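Local structure of uncharacterized protein (Ruminococcus gnavus, 4QAN) at residues A[226-231]-A[265-270]; A[272-277]-A[336-341]; A[324-329]-A[357-362]. The protein is of unknown function but has a cystatin-like fold, as a divergent member of the NTF2-like superfamily, and can bind magnesium. All blocks are in the same frame, centred on the assembly; numbering follows the deposited sequence.

All three contacts lie round the mixed sheet that includes strands 322-331 and 334-344, consistent with a cystatin-like fold. Contacts 1 and 2 use successive turns of helix 254-275 and have centres about 9 Å apart. Tyr340, on the strand of contact 2, joins them: its OH lies 3.5 Å from Ile229 CD1 of contact 1. Contacts 2 and 3, centres about 10 Å apart, lie on the neighbouring antiparallel strands 334-344 and 322-331, and Tyr329 OH of contact 3 probably hydrogen-bonds Thr338 OG1 and Tyr340 OH, each at 2.6 Å. Contact 3 alone carries the magnesium-site residue, Ser360, although no ion is bound in this model; the centres of contacts 1 and 3 are about 14 Å apart.

Contact 1. Residues A[226-231]-A[265-270]; sequences EQFIYA and KELKTM
Phe228 reaches across from helix 221-234 and sets the outer end of its ring against two side chains of helix 254-275. Its CZ lies 3.9 Å from Leu267 CD1, while CE2 meets the terminal CE of Met270, a selenomethionine, at 3.8 Å. Ile229 adds its own end, CD1 standing 4.1 Å from the same Met270 CE, so that this one methyl is touched by a ring and a branched chain. Met270 runs extended as far as SE and then bends (chi3 82°), which brings CE round to the aromatic ring. Long side chains are needed because the helices are far apart: the axes of the two segments approach to only 13.3 Å and cross at -74°. In what is probably the cystatin-like part of the chain, helix 237-242 lies close by, and its Ala240 touches Phe228, Ala231 and Leu267; Ile351 of the sheet also meets Phe228. Elsewhere on helix 254-275, Lys265 O accepts from Thr269 N and, at 2.6 Å, from Thr269 OG1, the two donors arriving from opposite faces of the carbonyl plane. Lys265 and Lys268 form salt bridges with Asp75 and Glu93, and Glu266 OE1 accepts the backbone N-H of Leu354.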
ATOM      1  N   GLU A 226      14.535  18.397   2.642  1.00 28.12           N
ATOM      2  CA  GLU A 226      15.112  18.302   3.990  1.00 29.22           C
ATOM      3  C   GLU A 226      14.120  17.742   5.016  1.00 28.64           C
ATOM      4  O   GLU A 226      14.469  16.851   5.796  1.00 27.52           O
ATOM      5  CB  GLU A 226      15.657  19.657   4.451  1.00 30.32           C
ATOM      6  CG  GLU A 226      16.969  20.049   3.759  1.00 33.60           C
ATOM      7  CD  GLU A 226      17.190  21.566   3.623  1.00 40.47           C
ATOM      8  OE1 GLU A 226      16.432  22.363   4.231  1.00 40.31           O
ATOM      9  OE2 GLU A 226      18.124  21.979   2.883  1.00 43.75           O
ATOM     10  N   GLN A 227      12.884  18.224   5.003  1.00 27.01           N
ATOM     11  CA  GLN A 227      11.927  17.794   6.009  1.00 28.09           C
ATOM     12  C   GLN A 227      11.367  16.440   5.719  1.00 27.17           C
ATOM     13  O   GLN A 227      10.983  15.749   6.643  1.00 27.28           O
ATOM     14  CB  GLN A 227      10.783  18.792   6.195  1.00 30.57           C
ATOM     15  CG  GLN A 227      11.129  19.997   7.060  1.00 33.77           C
ATOM     16  CD  GLN A 227      11.563  19.594   8.460  1.00 37.29           C
ATOM     17  OE1 GLN A 227      12.722  19.765   8.816  1.00 33.81           O
ATOM     18  NE2 GLN A 227      10.630  19.039   9.256  1.00 34.70           N
ATOM     19  N   PHE A 228      11.274  16.091   4.434  1.00 28.14           N
ATOM     20  CA  PHE A 228      10.953  14.735   3.985  1.00 26.93           C
ATOM     21  C   PHE A 228      11.950  13.717   4.552  1.00 25.39           C
ATOM     22  O   PHE A 228      11.559  12.737   5.184  1.00 26.03           O
ATOM     23  CB  PHE A 228      10.952  14.727   2.453  1.00 28.80           C
ATOM     24  CG  PHE A 228      10.856  13.356   1.818  1.00 30.07           C
ATOM     25  CD1 PHE A 228       9.658  12.660   1.806  1.00 30.43           C
ATOM     26  CD2 PHE A 228      11.947  12.805   1.160  1.00 29.44           C
ATOM     27  CE1 PHE A 228       9.562  11.428   1.181  1.00 30.77           C
ATOM     28  CE2 PHE A 228      11.848  11.572   0.532  1.00 31.82           C
ATOM     29  CZ  PHE A 228      10.649  10.881   0.554  1.00 29.14           C
ATOM     30  N   ILE A 229      13.242  13.982   4.380  1.00 25.31           N
ATOM     31  CA  ILE A 229      14.281  13.135   4.973  1.00 26.00           C
ATOM     32  C   ILE A 229      14.262  13.134   6.508  1.00 27.44           C
ATOM     33  O   ILE A 229      14.524  12.115   7.128  1.00 29.36           O
ATOM     34  CB  ILE A 229      15.676  13.499   4.408  1.00 27.69           C
ATOM     35  CG1 ILE A 229      15.709  13.214   2.890  1.00 28.08           C
ATOM     36  CG2 ILE A 229      16.795  12.771   5.142  1.00 29.17           C
ATOM     37  CD1 ILE A 229      15.367  11.792   2.481  1.00 26.30           C
ATOM     38  N   TYR A 230      13.920  14.253   7.127  1.00 27.01           N
ATOM     39  CA  TYR A 230      13.812  14.305   8.576  1.00 27.03           C
ATOM     40  C   TYR A 230      12.677  13.398   9.056  1.00 28.29           C
ATOM     41  O   TYR A 230      12.820  12.692  10.061  1.00 29.13           O
ATOM     42  CB  TYR A 230      13.567  15.739   9.059  1.00 27.53           C
ATOM     43  CG  TYR A 230      13.373  15.874  10.571  1.00 27.27           C
ATOM     44  CD1 TYR A 230      14.437  15.681  11.446  1.00 28.41           C
ATOM     45  CD2 TYR A 230      12.116  16.192  11.118  1.00 28.14           C
ATOM     46  CE1 TYR A 230      14.268  15.801  12.822  1.00 29.75           C
ATOM     47  CE2 TYR A 230      11.929  16.314  12.493  1.00 29.17           C
ATOM     48  CZ  TYR A 230      13.005  16.125  13.341  1.00 31.17           C
ATOM     49  OH  TYR A 230      12.843  16.251  14.696  1.00 31.53           O
ATOM     50  N   ALA A 231      11.550  13.436   8.356  1.00 26.00           N
ATOM     51  CA  ALA A 231      10.439  12.516   8.641  1.00 27.55           C
ATOM     52  C   ALA A 231      10.865  11.031   8.610  1.00 27.36           C
ATOM     53  O   ALA A 231      10.508  10.232   9.493  1.00 28.31           O
ATOM     54  CB  ALA A 231       9.305  12.755   7.658  1.00 30.00           C
ATOM     55  N   LYS A 265       5.072   3.129  -2.393  1.00 24.23           N
ATOM     56  CA  LYS A 265       5.899   2.178  -3.088  1.00 26.67           C
ATOM     57  C   LYS A 265       7.234   2.769  -3.507  1.00 26.77           C
ATOM     58  O   LYS A 265       8.258   2.088  -3.363  1.00 26.55           O
ATOM     59  CB  LYS A 265       5.183   1.626  -4.313  1.00 28.18           C
ATOM     60  CG  LYS A 265       5.905   0.420  -4.866  1.00 28.91           C
ATOM     61  CD  LYS A 265       5.185  -0.221  -6.021  1.00 34.82           C
ATOM     62  CE  LYS A 265       5.986  -1.431  -6.471  1.00 35.75           C
ATOM     63  NZ  LYS A 265       5.387  -2.039  -7.667  1.00 41.70           N
ATOM     64  N   GLU A 266       7.221   3.999  -4.041  1.00 29.16           N
ATOM     65  CA  GLU A 266       8.462   4.698  -4.470  1.00 30.23           C
ATOM     66  C   GLU A 266       9.365   4.990  -3.280  1.00 29.45           C
ATOM     67  O   GLU A 266      10.599   4.915  -3.382  1.00 32.64           O
ATOM     68  CB  GLU A 266       8.186   6.081  -5.103  1.00 37.19           C
ATOM     69  CG  GLU A 266       7.540   6.153  -6.480  1.00 44.70           C
ATOM     70  CD  GLU A 266       7.223   7.615  -6.911  1.00 59.27           C
ATOM     71  OE1 GLU A 266       8.137   8.513  -7.014  1.00 35.56           O
ATOM     72  OE2 GLU A 266       6.021   7.874  -7.170  1.00 69.20           O
ATOM     73  N   LEU A 267       8.745   5.379  -2.173  1.00 27.15           N
ATOM     74  CA  LEU A 267       9.461   5.677  -0.942  1.00 28.82           C
ATOM     75  C   LEU A 267      10.119   4.399  -0.412  1.00 28.92           C
ATOM     76  O   LEU A 267      11.350   4.348  -0.235  1.00 27.03           O
ATOM     77  CB  LEU A 267       8.506   6.305   0.081  1.00 27.76           C
ATOM     78  CG  LEU A 267       8.974   6.562   1.520  1.00 34.16           C
ATOM     79  CD1 LEU A 267      10.391   7.096   1.574  1.00 33.91           C
ATOM     80  CD2 LEU A 267       8.030   7.517   2.245  1.00 34.20           C
ATOM     81  N   LYS A 268       9.313   3.362  -0.219  1.00 28.16           N
ATOM     82  CA  LYS A 268       9.816   2.021   0.110  1.00 27.60           C
ATOM     83  C   LYS A 268      10.994   1.614  -0.757  1.00 30.18           C
ATOM     84  O   LYS A 268      12.008   1.089  -0.281  1.00 26.55           O
ATOM     85  CB  LYS A 268       8.713   0.984  -0.072  1.00 30.52           C
ATOM     86  CG  LYS A 268       9.145  -0.434   0.290  1.00 30.01           C
ATOM     87  CD  LYS A 268       8.127  -1.484  -0.098  1.00 29.08           C
ATOM     88  CE  LYS A 268       7.999  -1.615  -1.600  1.00 29.96           C
ATOM     89  NZ  LYS A 268       6.812  -2.442  -1.945  1.00 34.37           N
ATOM     90  N   THR A 269      10.855   1.882  -2.042  1.00 31.18           N
ATOM     91  CA  THR A 269      11.841   1.491  -2.993  1.00 29.49           C
ATOM     92  C   THR A 269      13.152   2.230  -2.720  1.00 30.64           C
ATOM     93  O   THR A 269      14.234   1.645  -2.799  1.00 29.61           O
ATOM     94  CB  THR A 269      11.295   1.709  -4.412  1.00 32.07           C
ATOM     95  OG1 THR A 269      10.167   0.842  -4.599  1.00 30.28           O
ATOM     96  CG2 THR A 269      12.353   1.413  -5.460  1.00 30.41           C
HETATM   97  N   MSE A 270      13.037   3.504  -2.365  1.00 31.34           N
HETATM   98  CA  MSE A 270      14.185   4.333  -2.029  1.00 28.56           C
HETATM   99  C   MSE A 270      14.857   3.790  -0.783  1.00 27.60           C
HETATM  100  O   MSE A 270      16.064   3.599  -0.766  1.00 28.17           O
HETATM  101  CB  MSE A 270      13.752   5.793  -1.868  1.00 25.68           C
HETATM  102  CG  MSE A 270      14.976   6.626  -1.491  1.00 24.77           C
HETATM  103 SE   MSE A 270      14.605   8.531  -1.241  0.75 20.48          SE
HETATM  104  CE  MSE A 270      13.928   8.434   0.607  1.00 21.46           C
TER

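Contact 2. Residues A[272-277]-A[336-341]; sequences YGFLGT and YLTGYT
Two residues before Phe274, whose ring meets Tyr336, the carbonyl oxygen Tyr272 O is gripped twice by Thr277. The backbone Thr277 N donates to it at 2.8 Å and the hydroxyl Thr277 OG1 at 3.2 Å, both from the same face of the carbonyl plane; the hydroxyl comes in nearly side-on, with a C=O...O angle of 102°. With the weak bond from Gly276 N to Gly273 O, this is a Schellman motif, and Gly276, at positive phi, is its C-prime residue. The motif ends helix 254-275 directly beyond the turn that presents Phe274 to the strand. Phe274 has CG anti to its carbonyl carbon (chi1 -67°) and sends its ring past Tyr336. The two rings form a T-shaped pair, centroids 5.3 Å apart and planes at 90°, in which the edge of Phe274 is directed at one face of Tyr336. Phe274 CD1 stands 3.6 Å above that face, displaced toward its rim, and Phe274 CE1 packs 3.6 Å from Tyr336 CB. Farther along the strand, Thr338 CG2 lies 4.0 Å from Phe274 CZ, while Thr338 OG1, on the other branch, is hydrogen-bonded to Tyr329 OH. Tyr329, on the adjacent strand 322-331, also meets Phe274 edge-to-face. No hydrogen bond joins residues 272-277 to 336-341, so the fit between these two segments depends on apolar packing and on the favourable approach of C-H groups to an aromatic face.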
ATOM      1  N   TYR A 272      14.752   0.779   0.352  1.00 27.71           N
ATOM      2  CA  TYR A 272      15.348  -0.518   0.024  1.00 29.10           C
ATOM      3  C   TYR A 272      16.677  -0.284  -0.689  1.00 28.30           C
ATOM      4  O   TYR A 272      17.624  -1.064  -0.533  1.00 27.01           O
ATOM      5  CB  TYR A 272      14.404  -1.363  -0.840  1.00 29.84           C
ATOM      6  CG  TYR A 272      13.235  -2.029  -0.102  1.00 27.89           C
ATOM      7  CD1 TYR A 272      12.906  -1.705   1.223  1.00 27.88           C
ATOM      8  CD2 TYR A 272      12.466  -2.985  -0.743  1.00 26.79           C
ATOM      9  CE1 TYR A 272      11.846  -2.324   1.860  1.00 28.58           C
ATOM     10  CE2 TYR A 272      11.392  -3.591  -0.117  1.00 27.84           C
ATOM     11  CZ  TYR A 272      11.091  -3.263   1.176  1.00 26.61           C
ATOM     12  OH  TYR A 272      10.036  -3.892   1.778  1.00 28.47           O
ATOM     13  N   GLY A 273      16.763   0.805  -1.446  1.00 28.75           N
ATOM     14  CA  GLY A 273      18.024   1.177  -2.108  1.00 30.86           C
ATOM     15  C   GLY A 273      19.158   1.417  -1.117  1.00 33.53           C
ATOM     16  O   GLY A 273      20.291   0.962  -1.331  1.00 33.80           O
ATOM     17  N   PHE A 274      18.866   2.141  -0.037  1.00 33.57           N
ATOM     18  CA  PHE A 274      19.872   2.411   1.008  1.00 35.38           C
ATOM     19  C   PHE A 274      20.169   1.138   1.803  1.00 35.51           C
ATOM     20  O   PHE A 274      21.290   0.918   2.236  1.00 38.33           O
ATOM     21  CB  PHE A 274      19.416   3.512   1.975  1.00 33.32           C
ATOM     22  CG  PHE A 274      19.299   4.872   1.349  1.00 32.54           C
ATOM     23  CD1 PHE A 274      20.414   5.530   0.864  1.00 35.48           C
ATOM     24  CD2 PHE A 274      18.069   5.520   1.288  1.00 32.00           C
ATOM     25  CE1 PHE A 274      20.302   6.787   0.300  1.00 34.58           C
ATOM     26  CE2 PHE A 274      17.953   6.780   0.716  1.00 31.54           C
ATOM     27  CZ  PHE A 274      19.076   7.415   0.232  1.00 33.46           C
ATOM     28  N   LEU A 275      19.156   0.306   1.990  1.00 36.12           N
ATOM     29  CA  LEU A 275      19.334  -0.971   2.663  1.00 36.96           C
ATOM     30  C   LEU A 275      20.051  -2.019   1.817  1.00 38.97           C
ATOM     31  O   LEU A 275      20.437  -3.063   2.339  1.00 41.63           O
ATOM     32  CB  LEU A 275      17.984  -1.523   3.085  1.00 36.83           C
ATOM     33  CG  LEU A 275      17.251  -0.723   4.157  1.00 38.44           C
ATOM     34  CD1 LEU A 275      15.779  -1.121   4.224  1.00 38.53           C
ATOM     35  CD2 LEU A 275      17.924  -0.926   5.496  1.00 37.95           C
ATOM     36  N   GLY A 276      20.212  -1.771   0.519  1.00 36.58           N
ATOM     37  CA  GLY A 276      20.812  -2.762  -0.384  1.00 34.35           C
ATOM     38  C   GLY A 276      19.894  -3.914  -0.792  1.00 34.29           C
ATOM     39  O   GLY A 276      20.359  -4.983  -1.123  1.00 35.58           O
ATOM     40  N   THR A 277      18.591  -3.694  -0.809  1.00 36.43           N
ATOM     41  CA  THR A 277      17.640  -4.777  -1.028  1.00 36.17           C
ATOM     42  C   THR A 277      16.665  -4.516  -2.157  1.00 36.05           C
ATOM     43  O   THR A 277      15.751  -5.308  -2.356  1.00 38.89           O
ATOM     44  CB  THR A 277      16.766  -4.977   0.207  1.00 34.29           C
ATOM     45  OG1 THR A 277      16.131  -3.740   0.530  1.00 30.67           O
ATOM     46  CG2 THR A 277      17.577  -5.468   1.371  1.00 38.25           C
ATOM     47  N   TYR A 336      25.357   8.306  -1.109  1.00 39.21           N
ATOM     48  CA  TYR A 336      24.460   8.009  -2.214  1.00 37.12           C
ATOM     49  C   TYR A 336      23.957   9.296  -2.846  1.00 36.00           C
ATOM     50  O   TYR A 336      24.035  10.375  -2.256  1.00 35.31           O
ATOM     51  CB  TYR A 336      23.262   7.193  -1.723  1.00 37.62           C
ATOM     52  CG  TYR A 336      23.633   5.834  -1.187  1.00 40.21           C
ATOM     53  CD1 TYR A 336      24.025   5.669   0.144  1.00 41.78           C
ATOM     54  CD2 TYR A 336      23.620   4.713  -2.011  1.00 39.67           C
ATOM     55  CE1 TYR A 336      24.376   4.422   0.640  1.00 40.86           C
ATOM     56  CE2 TYR A 336      23.973   3.459  -1.526  1.00 40.76           C
ATOM     57  CZ  TYR A 336      24.353   3.319  -0.202  1.00 40.06           C
ATOM     58  OH  TYR A 336      24.703   2.087   0.283  1.00 40.67           O
ATOM     59  N   LEU A 337      23.453   9.162  -4.064  1.00 34.91           N
ATOM     60  CA  LEU A 337      22.725  10.212  -4.726  1.00 33.64           C
ATOM     61  C   LEU A 337      21.310   9.702  -5.020  1.00 33.50           C
ATOM     62  O   LEU A 337      21.122   8.544  -5.388  1.00 32.45           O
ATOM     63  CB  LEU A 337      23.411  10.584  -6.026  1.00 35.91           C
ATOM     64  CG  LEU A 337      23.017  11.943  -6.606  1.00 40.99           C
ATOM     65  CD1 LEU A 337      23.777  13.062  -5.897  1.00 42.75           C
ATOM     66  CD2 LEU A 337      23.289  12.000  -8.100  1.00 39.81           C
ATOM     67  N   THR A 338      20.319  10.571  -4.857  1.00 30.78           N
ATOM     68  CA  THR A 338      19.011  10.341  -5.447  1.00 31.11           C
ATOM     69  C   THR A 338      18.504  11.586  -6.140  1.00 29.58           C
ATOM     70  O   THR A 338      19.058  12.659  -5.964  1.00 30.18           O
ATOM     71  CB  THR A 338      17.976   9.984  -4.383  1.00 29.15           C
ATOM     72  OG1 THR A 338      17.635  11.169  -3.632  1.00 31.83           O
ATOM     73  CG2 THR A 338      18.518   8.885  -3.479  1.00 28.76           C
ATOM     74  N   GLY A 339      17.421  11.423  -6.888  1.00 29.43           N
ATOM     75  CA  GLY A 339      16.780  12.504  -7.612  1.00 32.24           C
ATOM     76  C   GLY A 339      15.377  12.815  -7.138  1.00 30.71           C
ATOM     77  O   GLY A 339      14.630  11.921  -6.737  1.00 33.52           O
ATOM     78  N   TYR A 340      15.031  14.098  -7.188  1.00 31.35           N
ATOM     79  CA  TYR A 340      13.694  14.583  -6.852  1.00 31.44           C
ATOM     80  C   TYR A 340      13.169  15.456  -7.968  1.00 31.81           C
ATOM     81  O   TYR A 340      13.933  16.110  -8.675  1.00 31.01           O
ATOM     82  CB  TYR A 340      13.723  15.433  -5.585  1.00 31.10           C
ATOM     83  CG  TYR A 340      14.051  14.692  -4.321  1.00 27.69           C
ATOM     84  CD1 TYR A 340      15.371  14.448  -3.960  1.00 27.76           C
ATOM     85  CD2 TYR A 340      13.046  14.259  -3.480  1.00 26.90           C
ATOM     86  CE1 TYR A 340      15.679  13.781  -2.798  1.00 27.46           C
ATOM     87  CE2 TYR A 340      13.337  13.588  -2.320  1.00 27.69           C
ATOM     88  CZ  TYR A 340      14.662  13.362  -1.976  1.00 28.07           C
ATOM     89  OH  TYR A 340      14.940  12.693  -0.822  1.00 29.23           O
ATOM     90  N   THR A 341      11.854  15.447  -8.133  1.00 31.99           N
ATOM     91  CA  THR A 341      11.179  16.408  -8.998  1.00 29.14           C
ATOM     92  C   THR A 341      10.196  17.073  -8.061  1.00 29.80           C
ATOM     93  O   THR A 341       9.411  16.385  -7.406  1.00 29.30           O
ATOM     94  CB  THR A 341      10.453  15.747 -10.193  1.00 29.01           C
ATOM     95  OG1 THR A 341      11.393  15.070 -11.029  1.00 29.56           O
ATOM     96  CG2 THR A 341       9.727  16.783 -11.024  1.00 31.02           C
TER

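Contact 3. Residues A[324-329]-A[357-362]; sequences QYAGLY and PALSLE
Gln324 turns CG anti to its own carbonyl carbon (chi1 -75°) and then runs extended, chi2 176°, which carries its amide from strand 322-331 to the loop at Pro357 and Ala358. There Gln324 OE1 accepts the backbone N-H of Ala358 at 2.8 Å. The bond is fairly straight, 157° at the hydrogen, and the donor lies in the carbonyl plane on a lone pair of the oxygen. Packing around this oxygen is tight: Ala358 CB is 3.0 Å from Gln324 OE1 and Pro357 CD is 3.3 Å from it. Pro357 N also lies close but has no hydrogen to give, so the oxygen takes a single bond from the loop. Behind the oxygen, Gln324 CD rests 3.6 Å from Ala358 CB. Without the amide, as with an alanine here, the Ala358 N-H is likely to lose its acceptor and a gap to open beside Pro357 and Ala358. Two residues along the strand, and with its CB likewise directed to the loop, Ala326 makes a looser apolar contact, its CB 4.3 Å from Leu359 CD1. Tyr325 between them points away and packs on Pro221 and Gln222 of helix 221-234, so this strand has the helix on one side and the loop on the other, an arrangement consistent with a cystatin-like fold. The loop between strands 349-353 and 367-369 has a short 3-10 segment at Pro357 and Ala358. Ser360 N bonds back to Pro357 O at 2.8 Å, and Ser360 with Leu361 forms a G1 beta bulge facing Ala356. Ser360 has been seen binding magnesium in this protein, though no ion is bound in this model; its CB is directed away from the strand.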
ATOM      1  N   GLN A 324      13.863  20.008 -10.829  1.00 34.96           N
ATOM      2  CA  GLN A 324      14.570  18.796 -10.448  1.00 34.04           C
ATOM      3  C   GLN A 324      15.767  19.104  -9.553  1.00 35.91           C
ATOM      4  O   GLN A 324      16.526  20.054  -9.785  1.00 33.52           O
ATOM      5  CB  GLN A 324      15.033  18.035 -11.680  1.00 33.66           C
ATOM      6  CG  GLN A 324      13.913  17.314 -12.391  1.00 33.86           C
ATOM      7  CD  GLN A 324      14.387  16.648 -13.665  1.00 35.79           C
ATOM      8  OE1 GLN A 324      15.227  15.750 -13.638  1.00 37.19           O
ATOM      9  NE2 GLN A 324      13.843  17.079 -14.785  1.00 35.95           N
ATOM     10  N   TYR A 325      15.922  18.275  -8.531  1.00 34.12           N
ATOM     11  CA  TYR A 325      16.953  18.461  -7.539  1.00 37.15           C
ATOM     12  C   TYR A 325      17.592  17.109  -7.259  1.00 39.33           C
ATOM     13  O   TYR A 325      16.916  16.081  -7.326  1.00 39.69           O
ATOM     14  CB  TYR A 325      16.333  19.056  -6.253  1.00 34.41           C
ATOM     15  CG  TYR A 325      16.157  20.559  -6.311  1.00 35.84           C
ATOM     16  CD1 TYR A 325      15.038  21.140  -6.920  1.00 33.80           C
ATOM     17  CD2 TYR A 325      17.126  21.410  -5.765  1.00 36.06           C
ATOM     18  CE1 TYR A 325      14.895  22.517  -6.987  1.00 34.05           C
ATOM     19  CE2 TYR A 325      16.984  22.784  -5.826  1.00 38.47           C
ATOM     20  CZ  TYR A 325      15.871  23.334  -6.440  1.00 39.13           C
ATOM     21  OH  TYR A 325      15.751  24.709  -6.489  1.00 42.09           O
ATOM     22  N   ALA A 326      18.886  17.122  -6.932  1.00 37.94           N
ATOM     23  CA  ALA A 326      19.602  15.927  -6.495  1.00 34.50           C
ATOM     24  C   ALA A 326      19.814  15.962  -5.000  1.00 34.09           C
ATOM     25  O   ALA A 326      20.153  16.991  -4.443  1.00 36.96           O
ATOM     26  CB  ALA A 326      20.943  15.832  -7.205  1.00 37.37           C
ATOM     27  N   GLY A 327      19.590  14.832  -4.346  1.00 39.21           N
ATOM     28  CA  GLY A 327      19.895  14.664  -2.926  1.00 36.31           C
ATOM     29  C   GLY A 327      21.233  13.944  -2.809  1.00 35.04           C
ATOM     30  O   GLY A 327      21.454  12.933  -3.481  1.00 34.57           O
ATOM     31  N   LEU A 328      22.137  14.486  -1.999  1.00 35.46           N
ATOM     32  CA  LEU A 328      23.406  13.826  -1.689  1.00 38.47           C
ATOM     33  C   LEU A 328      23.367  13.422  -0.220  1.00 39.00           C
ATOM     34  O   LEU A 328      23.047  14.247   0.638  1.00 39.93           O
ATOM     35  CB  LEU A 328      24.585  14.760  -1.966  1.00 38.79           C
ATOM     36  CG  LEU A 328      25.979  14.253  -1.611  1.00 39.58           C
ATOM     37  CD1 LEU A 328      26.340  13.073  -2.491  1.00 40.97           C
ATOM     38  CD2 LEU A 328      27.020  15.360  -1.754  1.00 42.48           C
ATOM     39  N   TYR A 329      23.665  12.151   0.061  1.00 36.11           N
ATOM     40  CA  TYR A 329      23.411  11.572   1.376  1.00 35.73           C
ATOM     41  C   TYR A 329      24.634  10.908   1.986  1.00 37.47           C
ATOM     42  O   TYR A 329      25.568  10.540   1.287  1.00 35.48           O
ATOM     43  CB  TYR A 329      22.332  10.480   1.301  1.00 35.50           C
ATOM     44  CG  TYR A 329      21.017  10.872   0.660  1.00 33.80           C
ATOM     45  CD1 TYR A 329      20.900  10.951  -0.717  1.00 32.68           C
ATOM     46  CD2 TYR A 329      19.889  11.124   1.430  1.00 35.32           C
ATOM     47  CE1 TYR A 329      19.717  11.293  -1.306  1.00 32.52           C
ATOM     48  CE2 TYR A 329      18.679  11.451   0.846  1.00 34.26           C
ATOM     49  CZ  TYR A 329      18.605  11.538  -0.534  1.00 35.53           C
ATOM     50  OH  TYR A 329      17.431  11.868  -1.159  1.00 32.26           O
ATOM     51  N   PRO A 357      14.633  12.672 -14.095  1.00 35.70           N
ATOM     52  CA  PRO A 357      14.903  12.194 -15.436  1.00 36.49           C
ATOM     53  C   PRO A 357      16.125  12.865 -16.053  1.00 37.86           C
ATOM     54  O   PRO A 357      16.853  12.240 -16.826  1.00 36.53           O
ATOM     55  CB  PRO A 357      13.655  12.592 -16.214  1.00 37.17           C
ATOM     56  CG  PRO A 357      12.589  12.709 -15.206  1.00 37.33           C
ATOM     57  CD  PRO A 357      13.237  13.115 -13.930  1.00 35.58           C
ATOM     58  N   ALA A 358      16.356  14.118 -15.678  1.00 37.97           N
ATOM     59  CA  ALA A 358      17.450  14.918 -16.231  1.00 38.91           C
ATOM     60  C   ALA A 358      18.848  14.349 -15.934  1.00 42.61           C
ATOM     61  O   ALA A 358      19.812  14.659 -16.635  1.00 49.96           O
ATOM     62  CB  ALA A 358      17.330  16.343 -15.715  1.00 37.60           C
ATOM     63  N   LEU A 359      18.954  13.548 -14.883  1.00 43.50           N
ATOM     64  CA  LEU A 359      20.176  12.815 -14.554  1.00 47.85           C
ATOM     65  C   LEU A 359      19.975  11.306 -14.693  1.00 48.98           C
ATOM     66  O   LEU A 359      20.745  10.524 -14.134  1.00 49.37           O
ATOM     67  CB  LEU A 359      20.599  13.122 -13.114  1.00 51.04           C
ATOM     68  CG  LEU A 359      21.074  14.545 -12.802  1.00 53.94           C
ATOM     69  CD1 LEU A 359      21.406  14.648 -11.320  1.00 53.52           C
ATOM     70  CD2 LEU A 359      22.271  14.939 -13.649  1.00 52.37           C
ATOM     71  N   SER A 360      18.942  10.911 -15.438  1.00 48.34           N
ATOM     72  CA  SER A 360      18.594   9.509 -15.663  1.00 47.48           C
ATOM     73  C   SER A 360      18.271   8.731 -14.381  1.00 45.61           C
ATOM     74  O   SER A 360      18.390   7.507 -14.351  1.00 44.24           O
ATOM     75  CB  SER A 360      19.691   8.796 -16.466  1.00 50.12           C
ATOM     76  OG  SER A 360      19.353   7.434 -16.650  1.00 56.53           O
ATOM     77  N   LEU A 361      17.827   9.437 -13.344  1.00 45.41           N
ATOM     78  CA  LEU A 361      17.484   8.804 -12.078  1.00 42.95           C
ATOM     79  C   LEU A 361      15.999   8.476 -12.014  1.00 46.61           C
ATOM     80  O   LEU A 361      15.151   9.366 -11.933  1.00 46.41           O
ATOM     81  CB  LEU A 361      17.877   9.688 -10.893  1.00 41.76           C
ATOM     82  CG  LEU A 361      19.359   9.788 -10.515  1.00 44.97           C
ATOM     83  CD1 LEU A 361      19.528  10.675  -9.291  1.00 43.43           C
ATOM     84  CD2 LEU A 361      19.975   8.426 -10.235  1.00 47.88           C
ATOM     85  N   GLU A 362      15.687   7.184 -12.028  1.00 47.45           N
ATOM     86  CA  GLU A 362      14.307   6.735 -11.982  1.00 41.53           C
ATOM     87  C   GLU A 362      13.708   6.848 -10.595  1.00 40.19           C
ATOM     88  O   GLU A 362      14.403   6.996  -9.590  1.00 40.71           O
ATOM     89  CB  GLU A 362      14.194   5.306 -12.504  1.00 44.56           C
ATOM     90  CG  GLU A 362      14.400   5.253 -14.011  1.00 59.28           C
ATOM     91  CD  GLU A 362      14.904   3.917 -14.512  1.00 70.46           C
ATOM     92  OE1 GLU A 362      14.136   2.931 -14.470  1.00 72.41           O
ATOM     93  OE2 GLU A 362      16.066   3.860 -14.970  1.00 83.79           O
TER